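Local coordinates for cytosol aminopeptidase (Coxiella burnetii, PDB 3IJ3), which probably acts as a manganese-dependent metalloaminopeptidase of the M17 family, removing residues from the N-termini of peptides, at residues V163-T168 with M288-P293; A374-Q379 with A426-A431; N141-R146 with A181-P186; C76-S81 with L85-L90. All blocks are in the same frame, centred on the assembly; numbering follows the deposited sequence. Where two conformers were deposited one is given.

Contact 1: residues V163-T168 with M288-P293. With SO4 (sulfate ion), chain H.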
loop_
_atom_site.group_PDB
_atom_site.type_symbol
_atom_site.label_atom_id
_atom_site.label_comp_id
_atom_site.label_asym_id
_atom_site.label_seq_id
_atom_site.Cartn_x
_atom_site.Cartn_y
_atom_site.Cartn_z
ATOM N N VAL A 163 -22.621 38.519 22.306
ATOM C CA VAL A 163 -21.408 37.755 22.575
ATOM C C VAL A 163 -21.722 36.429 23.310
ATOM O O VAL A 163 -21.168 35.379 22.969
ATOM C CB VAL A 163 -20.356 38.604 23.342
ATOM C CG1 VAL A 163 -19.232 37.711 23.854
ATOM C CG2 VAL A 163 -19.835 39.731 22.443
ATOM N N THR A 164 -22.630 36.487 24.281
ATOM C CA THR A 164 -22.998 35.298 25.045
ATOM C C THR A 164 -23.689 34.266 24.159
ATOM O O THR A 164 -23.355 33.081 24.208
ATOM C CB THR A 164 -23.904 35.634 26.245
ATOM O OG1 THR A 164 -23.229 36.550 27.109
ATOM C CG2 THR A 164 -24.249 34.360 27.034
ATOM N N ASP A 165 -24.625 34.734 23.339
ATOM C CA ASP A 165 -25.382 33.880 22.415
ATOM C C ASP A 165 -24.377 33.134 21.510
ATOM O O ASP A 165 -24.468 31.912 21.339
ATOM C CB ASP A 165 -26.362 34.679 21.527
ATOM C CG ASP A 165 -27.632 35.135 22.254
ATOM O OD1 ASP A 165 -27.848 34.741 23.418
ATOM O OD2 ASP A 165 -28.425 35.883 21.640
ATOM N N TRP A 166 -23.421 33.864 20.930
ATOM C CA TRP A 166 -22.433 33.222 20.073
ATOM C C TRP A 166 -21.495 32.278 20.816
ATOM O O TRP A 166 -21.218 31.193 20.324
ATOM C CB TRP A 166 -21.602 34.234 19.251
ATOM C CG TRP A 166 -22.261 34.624 17.980
ATOM C CD1 TRP A 166 -22.721 35.853 17.634
ATOM C CD2 TRP A 166 -22.560 33.755 16.879
ATOM N NE1 TRP A 166 -23.283 35.812 16.380
ATOM C CE2 TRP A 166 -23.191 34.532 15.896
ATOM C CE3 TRP A 166 -22.347 32.399 16.633
ATOM C CZ2 TRP A 166 -23.620 33.993 14.686
ATOM C CZ3 TRP A 166 -22.777 31.857 15.437
ATOM C CH2 TRP A 166 -23.401 32.656 14.474
ATOM N N LEU A 167 -21.001 32.699 21.976
ATOM C CA LEU A 167 -20.055 31.895 22.728
ATOM C C LEU A 167 -20.681 30.584 23.165
ATOM O O LEU A 167 -20.095 29.512 22.970
ATOM C CB LEU A 167 -19.553 32.653 23.952
ATOM C CG LEU A 167 -18.558 31.861 24.819
ATOM C CD1 LEU A 167 -17.189 32.406 24.680
ATOM C CD2 LEU A 167 -18.965 31.963 26.281
ATOM N N THR A 168 -21.891 30.659 23.735
ATOM C CA THR A 168 -22.570 29.466 24.199
ATOM C C THR A 168 -22.911 28.527 23.048
ATOM O O THR A 168 -22.822 27.311 23.185
ATOM C CB THR A 168 -23.812 29.780 25.043
ATOM O OG1 THR A 168 -24.783 30.506 24.267
ATOM C CG2 THR A 168 -23.397 30.570 26.324
ATOM N N MET A 288 -33.227 31.021 17.080
ATOM C CA MET A 288 -34.207 31.071 18.178
ATOM C C MET A 288 -33.829 32.086 19.265
ATOM O O MET A 288 -34.691 32.832 19.772
ATOM C CB MET A 288 -34.441 29.646 18.744
ATOM C CG MET A 288 -35.133 28.709 17.710
ATOM S SD MET A 288 -35.525 27.039 18.310
ATOM C CE MET A 288 -33.894 26.245 18.435
ATOM N N LEU A 289 -32.547 32.144 19.600
ATOM C CA LEU A 289 -32.048 33.117 20.579
ATOM C C LEU A 289 -32.301 34.551 20.149
ATOM O O LEU A 289 -32.609 35.413 20.972
ATOM C CB LEU A 289 -30.539 32.931 20.817
ATOM C CG LEU A 289 -30.108 31.796 21.744
ATOM C CD1 LEU A 289 -28.626 31.522 21.631
ATOM C CD2 LEU A 289 -30.511 32.137 23.188
ATOM N N GLN A 290 -32.137 34.802 18.861
ATOM C CA GLN A 290 -32.292 36.133 18.286
ATOM C C GLN A 290 -33.680 36.387 17.712
ATOM O O GLN A 290 -33.959 37.460 17.157
ATOM C CB GLN A 290 -31.227 36.317 17.214
ATOM C CG GLN A 290 -29.810 36.331 17.757
ATOM C CD GLN A 290 -29.427 37.671 18.361
ATOM O OE1 GLN A 290 -29.757 38.725 17.811
ATOM N NE2 GLN A 290 -28.704 37.644 19.482
ATOM N N GLN A 291 -34.557 35.409 17.879
ATOM C CA GLN A 291 -35.936 35.480 17.427
ATOM C C GLN A 291 -36.093 35.983 15.997
ATOM O O GLN A 291 -36.868 36.900 15.741
ATOM C CB GLN A 291 -36.796 36.301 18.429
ATOM C CG GLN A 291 -36.825 35.620 19.825
ATOM C CD GLN A 291 -37.760 36.261 20.831
ATOM O OE1 GLN A 291 -38.332 37.317 20.596
ATOM N NE2 GLN A 291 -37.914 35.607 21.973
ATOM N N LEU A 292 -35.360 35.381 15.076
ATOM C CA LEU A 292 -35.462 35.738 13.673
ATOM C C LEU A 292 -36.899 35.396 13.213
ATOM O O LEU A 292 -37.421 34.329 13.570
ATOM C CB LEU A 292 -34.433 34.944 12.881
ATOM C CG LEU A 292 -34.171 35.399 11.454
ATOM C CD1 LEU A 292 -33.487 36.762 11.456
ATOM C CD2 LEU A 292 -33.324 34.354 10.720
ATOM N N PRO A 293 -37.548 36.287 12.429
ATOM C CA PRO A 293 -38.928 36.067 11.992
ATOM C C PRO A 293 -39.065 35.093 10.821
ATOM O O PRO A 293 -39.404 35.480 9.682
ATOM C CB PRO A 293 -39.404 37.478 11.632
ATOM C CG PRO A 293 -38.175 38.157 11.156
ATOM C CD PRO A 293 -37.041 37.597 11.963
HETATM S S SO4 H . -28.833 41.504 20.426
HETATM O O1 SO4 H . -28.288 42.380 21.466
HETATM O O2 SO4 H . -30.266 41.308 20.652
HETATM O O3 SO4 H . -28.658 42.127 19.121
HETATM O O4 SO4 H . -28.152 40.217 20.460
#
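One amide nitrogen, Gln290 NE2, bridges a buried aspartate and a bound sulfate ion, giving one N-H to Asp165 and the other to the anion. Gln290 stands where helix 275-289 ends in a Schellman motif, completed by the positive phi of Gln291, while Asp165 belongs to helix 157-178. The bond from NE2 to Asp165 OD2 measures 2.8 Å and is clearly bent, 140° at the hydrogen. It uses the anti lone pair of OD2, on the side away from OD1, and the carboxylate and amide planes stand 78° apart. A bend at the second torsion of Gln290 brings the amide across to Asp165. The same OD2 forms a salt bridge with Lys161, whose NZ also bonds to the backbone oxygen of Leu289, so the lysine ties the helix end to the aspartate and probably keeps the carboxylate ionised. Leu289 comes from the opposite direction and lays CB and both methyls against the carboxylate: CD2 lies 3.7 Å from Asp165 OD1, and CB is equally near OD2. Residues of helix 470-481, Phe474 and Glu478, pack on Gln290 as well. The sulfate, probably from the crystallisation liquor, takes the straighter of the two amide bonds, with Gln290 NE2 2.8 Å from its O4 and 168° at the hydrogen.

Contact 2: residues A374-Q379 with A426-A431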
loop_
_atom_site.group_PDB
_atom_site.type_symbol
_atom_site.label_atom_id
_atom_site.label_comp_id
_atom_site.label_asym_id
_atom_site.label_seq_id
_atom_site.Cartn_x
_atom_site.Cartn_y
_atom_site.Cartn_z
ATOM N N ALA A 374 -16.459 24.754 1.971
ATOM C CA ALA A 374 -16.940 24.800 0.615
ATOM C C ALA A 374 -18.432 25.056 0.595
ATOM O O ALA A 374 -19.197 24.416 1.321
ATOM C CB ALA A 374 -16.658 23.470 -0.082
ATOM N N LEU A 375 -18.838 25.979 -0.263
ATOM C CA LEU A 375 -20.235 26.322 -0.471
ATOM C C LEU A 375 -20.671 25.924 -1.853
ATOM O O LEU A 375 -19.986 26.235 -2.850
ATOM C CB LEU A 375 -20.456 27.830 -0.362
ATOM C CG LEU A 375 -21.802 28.421 -0.854
ATOM C CD1 LEU A 375 -23.023 27.936 0.015
ATOM C CD2 LEU A 375 -21.755 29.951 -0.886
ATOM N N PHE A 376 -21.782 25.215 -1.924
ATOM C CA PHE A 376 -22.449 24.928 -3.184
ATOM C C PHE A 376 -23.850 25.530 -3.077
ATOM O O PHE A 376 -24.496 25.453 -2.033
ATOM C CB PHE A 376 -22.595 23.432 -3.457
ATOM C CG PHE A 376 -21.290 22.691 -3.623
ATOM C CD1 PHE A 376 -20.792 22.412 -4.898
ATOM C CD2 PHE A 376 -20.546 22.295 -2.513
ATOM C CE1 PHE A 376 -19.600 21.707 -5.051
ATOM C CE2 PHE A 376 -19.347 21.596 -2.668
ATOM C CZ PHE A 376 -18.892 21.286 -3.915
ATOM N N ALA A 377 -24.353 26.093 -4.171
ATOM C CA ALA A 377 -25.699 26.622 -4.161
ATOM C C ALA A 377 -26.312 26.508 -5.552
ATOM O O ALA A 377 -25.639 26.731 -6.563
ATOM C CB ALA A 377 -25.735 28.060 -3.662
ATOM N N ASN A 378 -27.590 26.144 -5.581
ATOM C CA ASN A 378 -28.318 25.963 -6.832
ATOM C C ASN A 378 -28.848 27.233 -7.447
ATOM O O ASN A 378 -29.378 27.194 -8.572
ATOM C CB ASN A 378 -29.436 24.934 -6.694
ATOM C CG ASN A 378 -30.572 25.395 -5.807
ATOM O OD1 ASN A 378 -30.510 26.464 -5.205
ATOM N ND2 ASN A 378 -31.634 24.568 -5.714
ATOM N N GLN A 379 -28.722 28.347 -6.728
ATOM C CA GLN A 379 -29.152 29.655 -7.216
ATOM C C GLN A 379 -28.027 30.660 -7.004
ATOM O O GLN A 379 -27.482 30.784 -5.899
ATOM C CB GLN A 379 -30.445 30.111 -6.514
ATOM C CG GLN A 379 -31.672 29.252 -6.946
ATOM C CD GLN A 379 -32.980 29.786 -6.430
ATOM O OE1 GLN A 379 -33.054 30.919 -5.959
ATOM N NE2 GLN A 379 -34.042 28.978 -6.545
ATOM N N ALA A 426 -12.585 15.254 -8.205
ATOM C CA ALA A 426 -13.837 15.977 -8.042
ATOM C C ALA A 426 -14.732 15.448 -6.933
ATOM O O ALA A 426 -15.956 15.452 -7.090
ATOM C CB ALA A 426 -14.615 15.905 -9.338
ATOM N N GLY A 427 -14.139 14.994 -5.849
ATOM C CA GLY A 427 -14.879 14.385 -4.748
ATOM C C GLY A 427 -16.000 15.202 -4.173
ATOM O O GLY A 427 -17.117 14.704 -4.026
ATOM N N ALA A 428 -15.672 16.465 -3.863
ATOM C CA ALA A 428 -16.618 17.445 -3.286
ATOM C C ALA A 428 -17.725 17.755 -4.245
ATOM O O ALA A 428 -18.934 17.735 -3.848
ATOM C CB ALA A 428 -15.909 18.707 -2.903
ATOM N N ILE A 429 -17.358 17.969 -5.521
ATOM C CA ILE A 429 -18.389 18.313 -6.486
ATOM C C ILE A 429 -19.324 17.142 -6.601
ATOM O O ILE A 429 -20.541 17.305 -6.653
ATOM C CB ILE A 429 -17.810 18.658 -7.841
ATOM C CG1 ILE A 429 -17.020 19.966 -7.709
ATOM C CG2 ILE A 429 -18.931 18.806 -8.922
ATOM C CD1 ILE A 429 -16.150 20.277 -8.924
ATOM N N THR A 430 -18.745 15.938 -6.633
ATOM C CA THR A 430 -19.537 14.733 -6.782
ATOM C C THR A 430 -20.628 14.604 -5.691
ATOM O O THR A 430 -21.796 14.335 -6.013
ATOM C CB THR A 430 -18.575 13.460 -6.856
ATOM O OG1 THR A 430 -17.674 13.622 -7.958
ATOM C CG2 THR A 430 -19.411 12.187 -7.073
ATOM N N ALA A 431 -20.285 14.813 -4.422
ATOM C CA ALA A 431 -21.247 14.711 -3.327
ATOM C C ALA A 431 -22.397 15.718 -3.438
ATOM O O ALA A 431 -23.580 15.403 -3.211
ATOM C CB ALA A 431 -20.563 14.850 -1.989
#
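Strand 374-377 and the first turn of helix 427-436 approach with Phe376 and Ile429 as the nearest pair, their CA atoms 8.4 Å apart, and no hydrogen bond passes between the two backbones. This is helix-on-sheet packing within the catalytic domain, where strand 374-377 runs antiparallel to strand 445-454 of the large mixed sheet. The gap is spanned almost wholly by one aromatic ring. With CG set anti to its own carbonyl carbon (chi1 -64°), Phe376 sends its ring out from the strand, and the far end, CZ and CE1, reaches the helix. There it meets backbone as much as side chains: CZ comes 3.6 Å from the carbonyl oxygen of Ala428, and CE1 lies 3.9 Å from Ile429 CA. Both approach the ring obliquely. The side chains add ordinary van der Waals contact, Ala428 CB standing 4.1 Å from Phe376 CZ, while the Ile429 side chain passes the phenyl group at about a right angle. All three residues are buried. On the strand side, Phe376 also packs on Leu400 and on Asp449 of strand 445-454; on the helix side, Ile429 packs on Ala367 of a second subunit, so the ring rests on a helix that itself lies at a subunit boundary. The helix start is tied by Thr430, which bonds twice to the oxygen of Ala426, once through its backbone N and once through its hydroxyl, with Thr430 OG1 2.7 Å from Ala426 O and above the carbonyl plane.

Contact 3: residues N141-R146 with A181-P186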
loop_
_atom_site.group_PDB
_atom_site.type_symbol
_atom_site.label_atom_id
_atom_site.label_comp_id
_atom_site.label_asym_id
_atom_site.label_seq_id
_atom_site.Cartn_x
_atom_site.Cartn_y
_atom_site.Cartn_z
ATOM N N ASN A 141 -13.524 19.546 29.231
ATOM C CA ASN A 141 -13.123 18.859 30.480
ATOM C C ASN A 141 -14.010 17.714 30.958
ATOM O O ASN A 141 -13.975 17.338 32.142
ATOM C CB ASN A 141 -13.004 19.896 31.595
ATOM C CG ASN A 141 -14.326 20.585 31.898
ATOM O OD1 ASN A 141 -15.314 20.401 31.185
ATOM N ND2 ASN A 141 -14.346 21.385 32.966
ATOM N N ALA A 142 -14.782 17.138 30.051
ATOM C CA ALA A 142 -15.661 16.037 30.404
ATOM C C ALA A 142 -14.926 14.741 30.787
ATOM O O ALA A 142 -15.499 13.898 31.468
ATOM C CB ALA A 142 -16.646 15.767 29.278
ATOM N N TYR A 143 -13.673 14.591 30.362
ATOM C CA TYR A 143 -12.924 13.357 30.607
ATOM C C TYR A 143 -11.618 13.524 31.354
ATOM O O TYR A 143 -10.955 12.532 31.635
ATOM C CB TYR A 143 -12.685 12.620 29.276
ATOM C CG TYR A 143 -13.974 12.290 28.605
ATOM C CD1 TYR A 143 -14.629 11.098 28.879
ATOM C CD2 TYR A 143 -14.589 13.203 27.775
ATOM C CE1 TYR A 143 -15.841 10.805 28.293
ATOM C CE2 TYR A 143 -15.791 12.912 27.188
ATOM C CZ TYR A 143 -16.415 11.724 27.469
ATOM O OH TYR A 143 -17.615 11.420 26.897
ATOM N N ARG A 144 -11.249 14.759 31.692
ATOM C CA ARG A 144 -10.057 15.011 32.499
ATOM C C ARG A 144 -10.215 16.322 33.255
ATOM O O ARG A 144 -10.902 17.218 32.798
ATOM C CB ARG A 144 -8.778 15.068 31.674
ATOM C CG ARG A 144 -8.686 16.173 30.646
ATOM C CD ARG A 144 -7.381 15.978 29.882
ATOM N NE ARG A 144 -7.113 16.971 28.854
ATOM C CZ ARG A 144 -6.177 17.926 28.910
ATOM N NH1 ARG A 144 -5.371 18.061 29.965
ATOM N NH2 ARG A 144 -6.045 18.752 27.887
ATOM N N LYS A 145 -9.573 16.417 34.399
ATOM C CA LYS A 145 -9.621 17.652 35.172
ATOM C C LYS A 145 -8.675 18.651 34.576
ATOM O O LYS A 145 -7.549 18.309 34.226
ATOM C CB LYS A 145 -9.182 17.463 36.622
ATOM C CG LYS A 145 -10.233 16.993 37.612
ATOM C CD LYS A 145 -10.323 15.506 37.786
ATOM C CE LYS A 145 -11.204 15.183 38.997
ATOM N NZ LYS A 145 -11.174 13.742 39.364
ATOM N N ARG A 146 -9.113 19.893 34.462
ATOM C CA ARG A 146 -8.227 20.935 33.953
ATOM C C ARG A 146 -8.384 22.198 34.784
ATOM O O ARG A 146 -9.484 22.531 35.219
ATOM C CB ARG A 146 -8.509 21.186 32.478
ATOM C CG ARG A 146 -8.282 19.916 31.649
ATOM C CD ARG A 146 -8.659 20.051 30.210
ATOM N NE ARG A 146 -7.875 21.056 29.522
ATOM C CZ ARG A 146 -8.029 21.357 28.233
ATOM N NH1 ARG A 146 -7.266 22.288 27.683
ATOM N NH2 ARG A 146 -8.954 20.733 27.492
ATOM N N ALA A 181 -17.597 9.266 20.335
ATOM C CA ALA A 181 -18.784 8.650 19.761
ATOM C C ALA A 181 -19.543 7.762 20.728
ATOM O O ALA A 181 -20.772 7.725 20.695
ATOM C CB ALA A 181 -18.448 7.890 18.467
ATOM N N GLU A 182 -18.825 7.036 21.600
ATOM C CA GLU A 182 -19.480 6.170 22.567
ATOM C C GLU A 182 -20.518 6.922 23.425
ATOM O O GLU A 182 -21.536 6.343 23.822
ATOM C CB GLU A 182 -18.443 5.537 23.497
ATOM C CG GLU A 182 -19.031 4.687 24.639
ATOM C CD GLU A 182 -19.791 3.441 24.188
ATOM O OE1 GLU A 182 -19.728 3.022 23.007
ATOM O OE2 GLU A 182 -20.459 2.830 25.062
ATOM N N ASP A 183 -20.234 8.177 23.697
ATOM C CA ASP A 183 -21.103 9.029 24.536
ATOM C C ASP A 183 -21.887 10.067 23.719
ATOM O O ASP A 183 -22.520 10.979 24.269
ATOM C CB ASP A 183 -20.211 9.698 25.588
ATOM C CG ASP A 183 -19.488 8.685 26.479
ATOM O OD1 ASP A 183 -20.060 7.628 26.788
ATOM O OD2 ASP A 183 -18.362 8.986 26.912
ATOM N N MET A 184 -21.877 9.910 22.403
ATOM C CA MET A 184 -22.564 10.815 21.493
ATOM C C MET A 184 -23.042 10.022 20.277
ATOM O O MET A 184 -22.584 10.250 19.137
ATOM C CB MET A 184 -21.684 11.999 21.085
ATOM C CG MET A 184 -22.372 13.055 20.232
ATOM S SD MET A 184 -23.917 13.720 20.930
ATOM C CE MET A 184 -23.358 14.328 22.548
ATOM N N GLY A 185 -23.969 9.111 20.544
ATOM C CA GLY A 185 -24.606 8.346 19.490
ATOM C C GLY A 185 -25.907 9.021 19.073
ATOM O O GLY A 185 -26.231 10.112 19.514
ATOM N N PRO A 186 -26.695 8.351 18.225
ATOM C CA PRO A 186 -27.938 8.979 17.748
ATOM C C PRO A 186 -28.878 9.456 18.864
ATOM O O PRO A 186 -29.440 10.551 18.773
ATOM C CB PRO A 186 -28.575 7.874 16.883
ATOM C CG PRO A 186 -27.394 7.094 16.375
ATOM C CD PRO A 186 -26.403 7.085 17.547
#
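The phenol ring of Tyr143 and the carboxylate of Asp183 lie almost in one plane, 4° apart, with the acid at the ring's edge. The two side chains come from opposite directions, and the hydroxyl meets one carboxylate oxygen. The phenol donates to Asp183, with Tyr143 OH only 2.5 Å from OD2, an unusually short distance that should not be over-read. That oxygen is met on its anti side, 18° out of the carboxylate plane, and it also lies near the ring margin, 3.4 Å from Tyr143 CE1. Both side chains set out alike, with CG anti to the carbonyl carbon, and Asp183 (chi1 -60°) thereby turns its acid toward the loop opposite. Farther along that loop two guanidinium groups lie nearly parallel but offset: Arg144 NH2 sits 3.2 Å above the centre of the Arg146 group, while Arg146 CD covers the centre of the Arg144 group. The surroundings are an interface. A third subunit receives Glu182 in salt bridges to its Arg313 and Arg224, and its Thr325 bonds to the backbone oxygen of Tyr143. Within the chain, Tyr143 also packs on Thr179 and Pro180. The pair thus joins a loop of the N-terminal domain, ahead of strand 151-154, to the connection between helices 157-178 and 186-200, an interdomain hydrogen bond beside a subunit interface of the six-chain assembly.

Contact 4: residues C76-S81 with L85-L90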
loop_
_atom_site.group_PDB
_atom_site.type_symbol
_atom_site.label_atom_id
_atom_site.label_comp_id
_atom_site.label_asym_id
_atom_site.label_seq_id
_atom_site.Cartn_x
_atom_site.Cartn_y
_atom_site.Cartn_z
ATOM N N CYS A 76 2.907 42.437 26.543
ATOM C CA CYS A 76 3.794 43.117 27.470
ATOM C C CYS A 76 2.948 43.484 28.683
ATOM O O CYS A 76 2.051 44.326 28.582
ATOM C CB CYS A 76 4.439 44.362 26.855
ATOM S SG CYS A 76 5.630 45.171 27.991
ATOM N N SER A 77 3.187 42.792 29.807
ATOM C CA SER A 77 2.522 43.092 31.076
ATOM C C SER A 77 3.326 44.196 31.749
ATOM O O SER A 77 4.514 44.007 32.045
ATOM C CB SER A 77 2.472 41.835 31.953
ATOM O OG SER A 77 1.741 40.819 31.291
ATOM N N ILE A 78 2.702 45.345 31.952
ATOM C CA ILE A 78 3.361 46.531 32.506
ATOM C C ILE A 78 3.031 46.730 33.976
ATOM O O ILE A 78 1.872 46.804 34.344
ATOM C CB ILE A 78 2.927 47.791 31.752
ATOM C CG1 ILE A 78 3.277 47.658 30.259
ATOM C CG2 ILE A 78 3.567 49.054 32.359
ATOM C CD1 ILE A 78 2.690 48.733 29.412
ATOM N N PRO A 79 4.064 46.840 34.826
ATOM C CA PRO A 79 3.781 47.036 36.256
ATOM C C PRO A 79 3.441 48.444 36.693
ATOM O O PRO A 79 3.841 49.442 36.053
ATOM C CB PRO A 79 5.098 46.606 36.926
ATOM C CG PRO A 79 6.156 46.953 35.907
ATOM C CD PRO A 79 5.500 46.620 34.563
ATOM N N GLU A 80 2.662 48.525 37.770
ATOM C CA GLU A 80 2.379 49.771 38.444
ATOM C C GLU A 80 3.635 49.950 39.300
ATOM O O GLU A 80 4.432 49.023 39.370
ATOM C CB GLU A 80 1.191 49.635 39.385
ATOM C CG GLU A 80 -0.183 49.498 38.726
ATOM C CD GLU A 80 -0.705 50.811 38.158
ATOM O OE1 GLU A 80 0.075 51.792 38.079
ATOM O OE2 GLU A 80 -1.910 50.856 37.794
ATOM N N SER A 81 3.792 51.093 39.962
ATOM C CA SER A 81 4.960 51.318 40.857
ATOM C C SER A 81 4.898 50.373 42.066
ATOM O O SER A 81 5.909 50.124 42.723
ATOM C CB SER A 81 5.058 52.777 41.322
ATOM O OG SER A 81 4.068 53.111 42.288
ATOM N N LEU A 85 -0.229 44.769 38.371
ATOM C CA LEU A 85 -0.316 44.934 36.915
ATOM C C LEU A 85 -1.102 46.206 36.550
ATOM O O LEU A 85 -2.249 46.390 36.977
ATOM C CB LEU A 85 -0.953 43.674 36.297
ATOM C CG LEU A 85 -0.923 43.389 34.791
ATOM C CD1 LEU A 85 0.492 43.289 34.275
ATOM C CD2 LEU A 85 -1.661 42.085 34.457
ATOM N N GLN A 86 -0.484 47.060 35.740
ATOM C CA GLN A 86 -1.069 48.321 35.309
ATOM C C GLN A 86 -1.857 48.157 33.988
ATOM O O GLN A 86 -2.950 48.706 33.830
ATOM C CB GLN A 86 0.075 49.329 35.053
ATOM C CG GLN A 86 -0.344 50.687 34.502
ATOM C CD GLN A 86 0.845 51.576 34.121
ATOM O OE1 GLN A 86 0.836 52.192 33.073
ATOM N NE2 GLN A 86 1.875 51.604 34.952
ATOM N N ARG A 87 -1.283 47.404 33.058
ATOM C CA ARG A 87 -1.830 47.280 31.696
ATOM C C ARG A 87 -1.160 46.182 30.955
ATOM O O ARG A 87 -0.033 45.820 31.264
ATOM C CB ARG A 87 -1.551 48.605 30.939
ATOM C CG ARG A 87 -1.770 48.630 29.403
ATOM C CD ARG A 87 -1.428 50.033 28.812
ATOM N NE ARG A 87 -2.160 51.065 29.536
ATOM C CZ ARG A 87 -3.401 51.470 29.261
ATOM N NH1 ARG A 87 -4.083 50.987 28.218
ATOM N NH2 ARG A 87 -3.958 52.394 30.029
ATOM N N VAL A 88 -1.848 45.633 29.961
ATOM C CA VAL A 88 -1.244 44.628 29.116
ATOM C C VAL A 88 -1.333 45.091 27.662
ATOM O O VAL A 88 -2.414 45.426 27.168
ATOM C CB VAL A 88 -1.900 43.241 29.269
ATOM C CG1 VAL A 88 -1.292 42.225 28.269
ATOM C CG2 VAL A 88 -1.733 42.724 30.709
ATOM N N LEU A 89 -0.197 45.162 26.985
ATOM C CA LEU A 89 -0.202 45.471 25.558
ATOM C C LEU A 89 -0.262 44.141 24.815
ATOM O O LEU A 89 0.404 43.184 25.197
ATOM C CB LEU A 89 1.064 46.218 25.114
ATOM C CG LEU A 89 1.366 47.510 25.848
ATOM C CD1 LEU A 89 2.744 48.072 25.389
ATOM C CD2 LEU A 89 0.240 48.479 25.606
ATOM N N LEU A 90 -1.086 44.070 23.780
ATOM C CA LEU A 90 -1.196 42.882 22.921
ATOM C C LEU A 90 -0.784 43.253 21.492
ATOM O O LEU A 90 -1.398 44.115 20.856
ATOM C CB LEU A 90 -2.638 42.336 22.901
ATOM C CG LEU A 90 -2.957 41.214 21.909
ATOM C CD1 LEU A 90 -2.209 39.909 22.269
ATOM C CD2 LEU A 90 -4.501 41.001 21.807
#
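Backbone hydrogen bonds hold Cys76 to Leu89 and Ile78 to Arg87, the two hydrogen-bonded pairs of an antiparallel hairpin. Cys76 and Leu89 exchange bonds in both directions, Cys76 N to Leu89 O at 2.9 Å. From Ile78 N the bond to Arg87 O is nearly straight, 171° at the hydrogen. Past this point the register slips by one residue: Ile78 O takes a bond of 2.8 Å from Gln86 N, whereas the one from Arg87 N is long and weak at 3.5 Å. Apolar contacts follow the two faces. Where Ile78 and Leu89 lie, Ile78 CD1 rests 4.0 Å from Leu89 CG, and Trp51 of helix 48-52 covers both. Ser77 and Val88 share the other face; the end of Leu85 turns back to Ser77 in one of its two conformers, a closeness that remains doubtful. Polar side chains gather at the turn end of the hairpin, next to the short connection. Glu80, bent at its second torsion, sets its carboxylate against the aliphatic part of Gln86, CD 3.5 Å from Gln86 CB, the two chains crossing at about a right angle. The extended Gln86 carries its NE2 to 3.1 Å from Pro79 O. A fourth subunit packs its Trp62 on Ser77 and Pro79. Two residues, Gln86 and Arg87, opposite the single Ile78 make a classic beta bulge, set in a hairpin at the edge of the N-terminal domain's mixed sheet.

How the contacts relate
The four contacts run from a buried aromatic packed on a helix to polar bonding at the surface. Contact 2 is fully buried and rests on van der Waals packing without a hydrogen bond; contact 3 lies at the surface and depends on one short phenol-carboxylate bond. Contacts 1 and 4 are partly buried and mix both kinds, though contact 4 alone is built from backbone pairing. No two share their pair of elements, but helix 157-178 carries one side of contact 1 and leads into the loop of contact 3; the centres of contacts 1 and 3 lie about 25 Å apart. Contact 4 stays within the N-terminal domain, contact 2 within the catalytic domain, their centres about 50 Å apart, while contact 3 ties the two domains together.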